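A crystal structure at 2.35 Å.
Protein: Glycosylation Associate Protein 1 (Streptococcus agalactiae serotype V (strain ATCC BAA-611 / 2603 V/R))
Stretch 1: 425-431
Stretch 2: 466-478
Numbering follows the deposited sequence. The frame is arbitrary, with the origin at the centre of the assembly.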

# COMPACT_ATOMS: atom_id res chain seq x y z
N ARG A 425 15.20 1.41 18.08
CA ARG A 425 15.35 2.60 18.91
C ARG A 425 15.31 3.88 18.08
O ARG A 425 14.74 4.89 18.52
CB ARG A 425 16.68 2.50 19.67
CG ARG A 425 16.77 3.41 20.88
CD ARG A 425 15.75 3.04 21.94
NE ARG A 425 15.99 3.78 23.17
CZ ARG A 425 15.15 3.81 24.20
NH1 ARG A 425 14.01 3.14 24.16
NH2 ARG A 425 15.46 4.53 25.28
N LEU A 426 15.90 3.86 16.89
CA LEU A 426 16.12 5.09 16.14
C LEU A 426 15.96 4.83 14.65
O LEU A 426 16.49 3.84 14.13
CB LEU A 426 17.52 5.65 16.44
CG LEU A 426 17.90 7.00 15.83
CD1 LEU A 426 16.98 8.11 16.32
CD2 LEU A 426 19.37 7.33 16.15
N ILE A 427 15.23 5.72 13.98
CA ILE A 427 15.05 5.70 12.53
C ILE A 427 15.94 6.77 11.91
O ILE A 427 15.91 7.93 12.34
CB ILE A 427 13.57 5.93 12.15
CG1 ILE A 427 12.75 4.65 12.35
CG2 ILE A 427 13.43 6.42 10.71
CD1 ILE A 427 11.23 4.90 12.34
N ILE A 428 16.75 6.40 10.92
CA ILE A 428 17.55 7.37 10.19
C ILE A 428 17.21 7.29 8.70
O ILE A 428 17.41 6.25 8.05
CB ILE A 428 19.06 7.17 10.40
CG1 ILE A 428 19.43 7.44 11.86
CG2 ILE A 428 19.82 8.17 9.54
CD1 ILE A 428 20.93 7.40 12.12
N ASP A 429 16.72 8.40 8.16
CA ASP A 429 16.50 8.53 6.72
C ASP A 429 16.94 9.95 6.37
O ASP A 429 16.21 10.91 6.64
CB ASP A 429 15.04 8.27 6.36
CG ASP A 429 14.83 8.09 4.87
OD1 ASP A 429 15.75 8.42 4.09
OD2 ASP A 429 13.73 7.61 4.50
N ILE A 430 18.13 10.07 5.79
CA ILE A 430 18.77 11.37 5.63
C ILE A 430 18.80 11.83 4.18
O ILE A 430 19.41 12.87 3.88
CB ILE A 430 20.18 11.38 6.23
CG1 ILE A 430 21.02 10.23 5.68
CG2 ILE A 430 20.13 11.36 7.76
CD1 ILE A 430 22.49 10.39 5.92
N SER A 431 18.16 11.11 3.27
CA SER A 431 18.08 11.56 1.89
C SER A 431 17.18 12.78 1.80
O SER A 431 16.46 13.13 2.74
CB SER A 431 17.58 10.44 0.98
OG SER A 431 16.16 10.47 0.87
N ILE A 466 16.80 17.04 13.18
CA ILE A 466 17.16 17.45 11.83
C ILE A 466 18.63 17.87 11.83
O ILE A 466 19.01 18.83 12.51
CB ILE A 466 16.25 18.58 11.33
CG1 ILE A 466 14.78 18.18 11.48
CG2 ILE A 466 16.56 18.91 9.89
CD1 ILE A 466 13.82 19.21 10.93
N ILE A 467 19.45 17.14 11.09
CA ILE A 467 20.87 17.43 10.99
C ILE A 467 21.12 18.28 9.75
O ILE A 467 20.50 18.08 8.70
CB ILE A 467 21.72 16.14 10.97
CG1 ILE A 467 21.38 15.27 9.77
CG2 ILE A 467 21.51 15.33 12.25
CD1 ILE A 467 22.28 14.07 9.61
N GLU A 468 22.02 19.26 9.89
CA GLU A 468 22.41 20.10 8.77
C GLU A 468 23.48 19.44 7.92
O GLU A 468 23.57 19.71 6.72
CB GLU A 468 22.92 21.46 9.27
CG GLU A 468 21.84 22.34 9.90
CD GLU A 468 22.32 23.03 11.19
OE1 GLU A 468 21.70 24.03 11.60
OE2 GLU A 468 23.31 22.56 11.78
N GLU A 469 24.30 18.58 8.52
CA GLU A 469 25.33 17.85 7.81
C GLU A 469 25.38 16.44 8.35
O GLU A 469 24.94 16.17 9.47
CB GLU A 469 26.70 18.54 7.94
CG GLU A 469 27.64 18.30 6.77
CD GLU A 469 29.06 18.79 7.06
OE1 GLU A 469 29.45 18.82 8.25
OE2 GLU A 469 29.79 19.13 6.09
N ILE A 470 25.93 15.52 7.56
CA ILE A 470 25.90 14.12 7.96
C ILE A 470 26.73 13.88 9.22
O ILE A 470 26.34 13.10 10.10
CB ILE A 470 26.35 13.23 6.78
CG1 ILE A 470 25.25 13.21 5.71
CG2 ILE A 470 26.64 11.80 7.26
CD1 ILE A 470 25.61 12.47 4.44
N GLN A 471 27.86 14.58 9.36
CA GLN A 471 28.68 14.39 10.56
C GLN A 471 27.93 14.77 11.83
O GLN A 471 28.30 14.33 12.92
CB GLN A 471 30.00 15.17 10.43
CG GLN A 471 30.09 16.49 11.18
CD GLN A 471 31.48 17.14 11.08
OE1 GLN A 471 32.51 16.50 11.34
NE2 GLN A 471 31.51 18.42 10.70
N GLU A 472 26.85 15.54 11.71
CA GLU A 472 26.01 15.81 12.86
C GLU A 472 25.29 14.56 13.38
O GLU A 472 24.76 14.60 14.50
CB GLU A 472 25.03 16.92 12.49
CG GLU A 472 24.56 17.79 13.63
CD GLU A 472 23.62 18.88 13.14
OE1 GLU A 472 23.64 19.17 11.91
OE2 GLU A 472 22.86 19.43 13.97
N LEU A 473 25.27 13.46 12.62
CA LEU A 473 24.86 12.17 13.17
C LEU A 473 25.62 11.84 14.45
O LEU A 473 25.07 11.20 15.36
CB LEU A 473 25.10 11.04 12.17
CG LEU A 473 24.13 10.90 11.00
CD1 LEU A 473 24.61 9.78 10.06
CD2 LEU A 473 22.69 10.67 11.48
N GLU A 474 26.89 12.28 14.53
CA GLU A 474 27.71 12.03 15.72
C GLU A 474 27.16 12.75 16.94
O GLU A 474 27.52 12.39 18.07
CB GLU A 474 29.16 12.45 15.47
CG GLU A 474 29.95 11.48 14.61
CD GLU A 474 31.21 12.11 14.03
OE1 GLU A 474 31.39 12.06 12.79
OE2 GLU A 474 32.02 12.65 14.81
N LYS A 475 26.32 13.76 16.75
CA LYS A 475 25.59 14.40 17.84
C LYS A 475 24.17 13.86 17.97
O LYS A 475 23.71 13.57 19.08
CB LYS A 475 25.54 15.92 17.60
CG LYS A 475 24.86 16.73 18.69
CD LYS A 475 24.96 18.23 18.39
CE LYS A 475 24.26 19.09 19.46
NZ LYS A 475 24.52 20.56 19.31
N ALA A 476 23.49 13.66 16.83
CA ALA A 476 22.09 13.28 16.84
C ALA A 476 21.88 11.86 17.36
O ALA A 476 20.89 11.59 18.06
CB ALA A 476 21.50 13.45 15.44
N ILE A 477 22.77 10.93 17.03
CA ILE A 477 22.58 9.54 17.43
C ILE A 477 22.71 9.43 18.95
O ILE A 477 21.83 8.82 19.59
CB ILE A 477 23.53 8.59 16.69
CG1 ILE A 477 23.19 8.56 15.20
CG2 ILE A 477 23.45 7.21 17.26
CD1 ILE A 477 24.11 7.67 14.37
N PRO A 478 23.75 9.99 19.59
CA PRO A 478 23.79 9.95 21.07
C PRO A 478 22.62 10.66 21.72
O PRO A 478 22.13 10.20 22.76
CB PRO A 478 25.12 10.63 21.41
CG PRO A 478 25.96 10.37 20.21
CD PRO A 478 25.02 10.50 19.05

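Ile428 sits at the centre of a contact made mainly of apolar side chains. With an m,t rotamer, Ile428 places CD1 against two residues a helical turn apart: CD1 of Ile428 lies 3.8 Å from CD2 of Leu473 and 3.9 Å from CD1 of Ile477. Along the strand, alternation sends Leu426 and Ile428 toward the second stretch and leaves Ile427 out of its reach; Ile430, in the loop beyond, points toward it as well. Leu426 packs against Ile477, its CD2 4.1 Å from both CA and CG1 of that residue, so it touches the helix backbone as well as the side chain. The CA-to-CB bond of Ile477 points sideways, and its m,t rotamer places CD1 beside Ile428.

Ile430 has the largest area covered, 70 Å², and uses two branches. Its CG2 lies 3.9 Å from CD1 of Ile467, while its CD1 reaches 4.0 Å from CG1 of Ile470, whose CA-to-CB bond points sideways but whose end comes nearer. The strand and helix run roughly antiparallel, at 152°, and their axes approach to 10.7 Å, a gap that isoleucine and leucine side chains span. Ala476 also points toward the strand, but CB of Ala476 is still 6.5 Å from CD2 of Leu426, its nearest neighbour in the first stretch. In all, 275 Å² is buried, with no hydrogen bond across.

Polar groups lie outside this packing. Glu468, Glu469, Gln471 and Lys475 are exposed and out of reach of the first stretch, where charge and amide can meet solvent. Glu472 folds back on its own stretch: Glu468 N donates to Glu472 OE1 at 2.6 Å. A weak bond joins Gln471 NE2 to Glu469 OE1 at 3.2 Å. Asp429, buried but out of reach of the second stretch, has its OD2 hydrogen-bonded elsewhere in the structure.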